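Local coordinates for protein SmhA (Serratia marcescens, PDB 7A27) that is the soluble form of one component of the tripartite alpha-pore-forming toxin Smh, which probably assembles on target membranes into a helical pore, at residues F86-V90 with L115-A119; A204-G208 with A272-V276. All blocks are in the same frame, centred on the assembly; numbering follows the deposited sequence.

Contact 1 (F86-V90 with L115-A119); sequences FAALV and LSDVA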
ATOM      1  N   PHE A  86     -15.319   3.892  15.588  1.00 65.49           N
ATOM      2  CA  PHE A  86     -16.594   3.157  15.449  1.00 65.21           C
ATOM      3  C   PHE A  86     -16.607   1.992  16.445  1.00 67.74           C
ATOM      4  O   PHE A  86     -17.642   1.772  17.094  1.00 69.91           O
ATOM      5  CB  PHE A  86     -16.823   2.678  14.019  1.00 63.28           C
ATOM      6  CG  PHE A  86     -18.261   2.331  13.717  1.00 62.79           C
ATOM      7  CD1 PHE A  86     -18.789   1.111  14.086  1.00 62.97           C
ATOM      8  CD2 PHE A  86     -19.096   3.231  13.076  1.00 62.82           C
ATOM      9  CE1 PHE A  86     -20.114   0.792  13.826  1.00 62.97           C
ATOM     10  CE2 PHE A  86     -20.420   2.909  12.819  1.00 63.34           C
ATOM     11  CZ  PHE A  86     -20.926   1.685  13.197  1.00 63.28           C
ATOM     12  N   ALA A  87     -15.503   1.257  16.586  1.00 67.39           N
ATOM     13  CA  ALA A  87     -15.422   0.138  17.547  1.00 68.53           C
ATOM     14  C   ALA A  87     -15.750   0.656  18.940  1.00 69.62           C
ATOM     15  O   ALA A  87     -16.591   0.019  19.631  1.00 70.45           O
ATOM     16  CB  ALA A  87     -14.068  -0.514  17.519  1.00 69.90           C
ATOM     17  N   ALA A  88     -15.128   1.777  19.317  1.00 70.21           N
ATOM     18  CA  ALA A  88     -15.314   2.415  20.637  1.00 72.43           C
ATOM     19  C   ALA A  88     -16.801   2.701  20.861  1.00 72.31           C
ATOM     20  O   ALA A  88     -17.293   2.438  21.961  1.00 73.37           O
ATOM     21  CB  ALA A  88     -14.486   3.664  20.741  1.00 73.26           C
ATOM     22  N   LEU A  89     -17.490   3.200  19.839  1.00 71.73           N
ATOM     23  CA  LEU A  89     -18.937   3.535  19.921  1.00 73.82           C
ATOM     24  C   LEU A  89     -19.761   2.255  20.142  1.00 74.90           C
ATOM     25  O   LEU A  89     -20.717   2.302  20.933  1.00 75.47           O
ATOM     26  CB  LEU A  89     -19.388   4.284  18.658  1.00 72.59           C
ATOM     27  CG  LEU A  89     -18.782   5.671  18.436  1.00 72.55           C
ATOM     28  CD1 LEU A  89     -19.382   6.304  17.196  1.00 71.94           C
ATOM     29  CD2 LEU A  89     -18.976   6.594  19.629  1.00 74.34           C
ATOM     30  N   VAL A  90     -19.405   1.147  19.494  1.00 74.36           N
ATOM     31  CA  VAL A  90     -20.141  -0.140  19.650  1.00 74.38           C
ATOM     32  C   VAL A  90     -20.002  -0.623  21.106  1.00 77.51           C
ATOM     33  O   VAL A  90     -21.024  -1.056  21.683  1.00 77.94           O
ATOM     34  CB  VAL A  90     -19.696  -1.160  18.594  1.00 72.63           C
ATOM     35  CG1 VAL A  90     -20.367  -2.506  18.806  1.00 73.51           C
ATOM     36  CG2 VAL A  90     -20.008  -0.639  17.194  1.00 70.68           C
ATOM     37  N   LEU A 115     -25.401   5.299  14.954  1.00 72.42           N
ATOM     38  CA  LEU A 115     -24.160   4.716  14.372  1.00 71.54           C
ATOM     39  C   LEU A 115     -24.351   4.522  12.863  1.00 69.23           C
ATOM     40  O   LEU A 115     -23.354   4.644  12.134  1.00 68.52           O
ATOM     41  CB  LEU A 115     -23.778   3.419  15.086  1.00 72.92           C
ATOM     42  CG  LEU A 115     -23.506   3.553  16.588  1.00 75.43           C
ATOM     43  CD1 LEU A 115     -22.841   2.298  17.135  1.00 75.91           C
ATOM     44  CD2 LEU A 115     -22.627   4.764  16.891  1.00 76.52           C
ATOM     45  N   SER A 116     -25.580   4.276  12.406  1.00 67.51           N
ATOM     46  CA  SER A 116     -25.918   4.198  10.963  1.00 65.87           C
ATOM     47  C   SER A 116     -25.442   5.489  10.293  1.00 65.32           C
ATOM     48  O   SER A 116     -24.760   5.412   9.261  1.00 63.67           O
ATOM     49  CB  SER A 116     -27.390   3.999  10.772  1.00 66.94           C
ATOM     50  OG  SER A 116     -27.750   4.010   9.406  1.00 67.23           O
ATOM     51  N   ASP A 117     -25.784   6.627  10.901  1.00 65.81           N
ATOM     52  CA  ASP A 117     -25.400   7.994  10.468  1.00 67.47           C
ATOM     53  C   ASP A 117     -23.866   8.095  10.392  1.00 67.67           C
ATOM     54  O   ASP A 117     -23.349   8.535   9.345  1.00 69.49           O
ATOM     55  CB  ASP A 117     -25.949   9.023  11.458  1.00 69.27           C
ATOM     56  CG  ASP A 117     -25.984  10.450  10.977  1.00 70.81           C
ATOM     57  OD1 ASP A 117     -26.166  10.605   9.779  1.00 72.28           O
ATOM     58  OD2 ASP A 117     -25.834  11.375  11.817  1.00 71.07           O
ATOM     59  N   VAL A 118     -23.166   7.718  11.467  1.00 66.80           N
ATOM     60  CA  VAL A 118     -21.685   7.815  11.559  1.00 65.71           C
ATOM     61  C   VAL A 118     -21.080   6.997  10.423  1.00 64.66           C
ATOM     62  O   VAL A 118     -20.182   7.511   9.739  1.00 65.87           O
ATOM     63  CB  VAL A 118     -21.167   7.329  12.917  1.00 66.44           C
ATOM     64  CG1 VAL A 118     -19.625   7.245  12.928  1.00 65.84           C
ATOM     65  CG2 VAL A 118     -21.692   8.211  14.040  1.00 67.79           C
ATOM     66  N   ALA A 119     -21.541   5.764  10.254  1.00 63.33           N
ATOM     67  CA  ALA A 119     -21.086   4.858   9.182  1.00 62.31           C
ATOM     68  C   ALA A 119     -21.263   5.564   7.835  1.00 62.36           C
ATOM     69  O   ALA A 119     -20.357   5.471   7.000  1.00 61.33           O
ATOM     70  CB  ALA A 119     -21.868   3.573   9.229  1.00 62.57           C
TER

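Contact 2 (A204-G208 with A272-V276); sequences AVPLG and ALLSV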
ATOM      1  N   ALA A 204      25.465  -0.895 -10.585  1.00 68.58           N
ATOM      2  CA  ALA A 204      26.126   0.373 -10.940  1.00 69.92           C
ATOM      3  C   ALA A 204      26.272   0.469 -12.454  1.00 71.15           C
ATOM      4  O   ALA A 204      26.349  -0.591 -13.103  1.00 71.37           O
ATOM      5  CB  ALA A 204      27.454   0.415 -10.253  1.00 71.58           C
ATOM      6  N   VAL A 205      26.305   1.695 -12.971  1.00 72.61           N
ATOM      7  CA  VAL A 205      26.421   2.001 -14.423  1.00 75.00           C
ATOM      8  C   VAL A 205      27.634   2.896 -14.638  1.00 77.84           C
ATOM      9  O   VAL A 205      27.552   4.088 -14.379  1.00 79.33           O
ATOM     10  CB  VAL A 205      25.146   2.679 -14.961  1.00 74.89           C
ATOM     11  CG1 VAL A 205      25.204   2.898 -16.478  1.00 75.62           C
ATOM     12  CG2 VAL A 205      23.892   1.899 -14.590  1.00 73.93           C
ATOM     13  N   PRO A 206      28.796   2.359 -15.071  1.00 80.48           N
ATOM     14  CA  PRO A 206      29.924   3.204 -15.473  1.00 83.01           C
ATOM     15  C   PRO A 206      29.497   4.204 -16.564  1.00 84.09           C
ATOM     16  O   PRO A 206      28.790   3.786 -17.457  1.00 81.68           O
ATOM     17  CB  PRO A 206      30.944   2.205 -16.040  1.00 84.62           C
ATOM     18  CG  PRO A 206      30.591   0.879 -15.373  1.00 84.24           C
ATOM     19  CD  PRO A 206      29.093   0.925 -15.142  1.00 81.37           C
ATOM     20  N   LEU A 207      29.925   5.472 -16.467  1.00 87.46           N
ATOM     21  CA  LEU A 207      29.602   6.574 -17.415  1.00 90.99           C
ATOM     22  C   LEU A 207      30.888   6.997 -18.158  1.00 95.82           C
ATOM     23  O   LEU A 207      31.890   7.224 -17.477  1.00 95.56           O
ATOM     24  CB  LEU A 207      28.968   7.700 -16.585  1.00 91.34           C
ATOM     25  CG  LEU A 207      27.715   7.319 -15.772  1.00 89.20           C
ATOM     26  CD1 LEU A 207      27.185   8.464 -14.931  1.00 88.44           C
ATOM     27  CD2 LEU A 207      26.593   6.821 -16.665  1.00 88.62           C
ATOM     28  N   GLY A 208      30.885   6.932 -19.499  1.00101.48           N
ATOM     29  CA  GLY A 208      32.024   7.244 -20.404  1.00108.64           C
ATOM     30  C   GLY A 208      32.932   8.375 -19.892  1.00115.15           C
ATOM     31  O   GLY A 208      32.442   9.442 -19.514  1.00118.16           O
ATOM     32  N   ALA A 272      25.248   3.543 -21.978  1.00 88.94           N
ATOM     33  CA  ALA A 272      25.303   3.840 -20.529  1.00 86.30           C
ATOM     34  C   ALA A 272      24.057   4.616 -20.095  1.00 85.45           C
ATOM     35  O   ALA A 272      23.474   4.288 -19.046  1.00 83.08           O
ATOM     36  CB  ALA A 272      26.547   4.644 -20.274  1.00 87.03           C
ATOM     37  N   LEU A 273      23.657   5.605 -20.892  1.00 86.76           N
ATOM     38  CA  LEU A 273      22.530   6.495 -20.544  1.00 86.39           C
ATOM     39  C   LEU A 273      21.217   5.711 -20.616  1.00 84.75           C
ATOM     40  O   LEU A 273      20.323   6.004 -19.808  1.00 82.81           O
ATOM     41  CB  LEU A 273      22.544   7.717 -21.465  1.00 88.56           C
ATOM     42  CG  LEU A 273      21.724   8.913 -20.975  1.00 88.80           C
ATOM     43  CD1 LEU A 273      22.055   9.266 -19.531  1.00 87.32           C
ATOM     44  CD2 LEU A 273      21.964  10.123 -21.856  1.00 91.99           C
ATOM     45  N   LEU A 274      21.097   4.748 -21.536  1.00 84.62           N
ATOM     46  CA  LEU A 274      19.877   3.901 -21.644  1.00 82.52           C
ATOM     47  C   LEU A 274      19.799   3.021 -20.396  1.00 80.30           C
ATOM     48  O   LEU A 274      18.692   2.895 -19.850  1.00 77.38           O
ATOM     49  CB  LEU A 274      19.927   3.057 -22.915  1.00 84.42           C
ATOM     50  CG  LEU A 274      18.802   2.035 -23.079  1.00 85.03           C
ATOM     51  CD1 LEU A 274      17.441   2.717 -23.228  1.00 85.66           C
ATOM     52  CD2 LEU A 274      19.074   1.144 -24.289  1.00 86.29           C
ATOM     53  N   SER A 275      20.932   2.446 -19.969  1.00 80.68           N
ATOM     54  CA  SER A 275      21.056   1.624 -18.735  1.00 79.43           C
ATOM     55  C   SER A 275      20.428   2.393 -17.561  1.00 79.23           C
ATOM     56  O   SER A 275      19.622   1.802 -16.813  1.00 78.22           O
ATOM     57  CB  SER A 275      22.498   1.267 -18.459  1.00 79.81           C
ATOM     58  OG  SER A 275      23.088   0.590 -19.566  1.00 80.00           O
ATOM     59  N   VAL A 276      20.765   3.682 -17.427  1.00 79.28           N
ATOM     60  CA  VAL A 276      20.233   4.572 -16.351  1.00 77.37           C
ATOM     61  C   VAL A 276      18.709   4.662 -16.508  1.00 75.17           C
ATOM     62  O   VAL A 276      18.000   4.313 -15.562  1.00 72.66           O
ATOM     63  CB  VAL A 276      20.892   5.963 -16.375  1.00 79.15           C
ATOM     64  CG1 VAL A 276      20.217   6.912 -15.392  1.00 79.15           C
ATOM     65  CG2 VAL A 276      22.384   5.900 -16.098  1.00 80.46           C
TER

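Contact 1 (F86-V90 with L115-A119)
F86 reaches across to L115, V118 and A119 and makes the tight part of this helix-helix contact. Its CG lies anti to the backbone N (chi1 -161°), which carries the ring over to the other helix although its CB does not itself head for that helix. CZ of F86 rests 3.8 Å from CB of L115, and CE2 of F86 lies 3.9 Å from CB of A119. The ring edge also comes up to the backbone: CE2 of F86 is 3.5 Å from O of L115, near the plane of the ring. That oxygen already accepts the helical bond from N of A119, so the ring lies beside a carbonyl that has its partner. CG1 of V118 approaches the ring obliquely, 4.1 Å from CD2 of F86. Helices 48-96 and 104-155 are consecutive and run antiparallel here (175°), forming a helical hairpin within the long bundle, consistent with the ClyA-like fold of alpha-pore-forming toxins; their local axes stand 11.3 Å apart, a span bridged by large side chains. Behind F86, W305 and V308 of helix 301-321 and W342 of helix 325-358 close the buried flank, where Y312 also touches V90 and L115. L115 points at helix 48-96 and divides its branches: CD1 of L115 meets CG2 of V90 at 4.1 Å, while CD2 of L115 packs closely on L89, 3.6 Å from its CD1. The looser, more solvent-exposed side is the partly exposed pair L89 and V118, with CD1 of L89 standing 4.4 Å from CG2 of V118.

Contact 2 (A204-G208 with A272-V276)
V205 supplies most of the apolar packing from the strand side, pushing CG1 into the first turn of helix 272-299. With CG1 anti to the backbone N (chi1 -175°), this one methyl meets three residues of the helix, A272, S275 and V276. CG1 of V205 lies 3.7 Å from CB of S275. On V276 it is CG2 that CG1 of V205 meets, at 4.1 Å. L207, in the loop after the strand, adds a second, looser apolar patch. Its CB does not head for the helix, but the extended chain brings CD2 of L207 to 4.2 Å from CB of A272 and 4.3 Å from CG2 of V276.

Contacts with the backbone form the second group, and none is a hydrogen bond. CG1 of V205 lies 3.4 Å from O of A272, which accepts the helical bond from N of V276. In return, CB of A272 faces the chain of the strand, 3.7 Å from O of P206. OG of S275 is hydrogen-bonded to O of N271, just before the helix, leaving its CB to meet V205.

I233 of the partner strand and A268 of helix 247-268 touch V205, while Y231 touches V276 and is backbone-bonded to V205. The arrangement is that of a two-stranded antiparallel beta-hairpin laid against helices, consistent with the beta-tongue in the head of ClyA-like alpha-pore-forming toxins.

In the fold
Contact 1 and contact 2 share no helix or strand and lie on opposite sides of the chain's centre, their own centres about 56 Å apart. Contact 1 joins two neighbouring long helices within the bundle and is the more buried, with an aromatic ring wedged between helices and aliphatic residues on its more exposed side. Contact 2 is partly buried, fastening the end of a strand and the following loop to a helix start much farther along the sequence. Neither contains a hydrogen bond between its segments; both rest on apolar side chains. The difference is one of scale: a ring and leucines span the distance between the helices, whereas in contact 2 valine, leucine and alanine pack at a closer axis distance (8.4 Å against 11.3 Å).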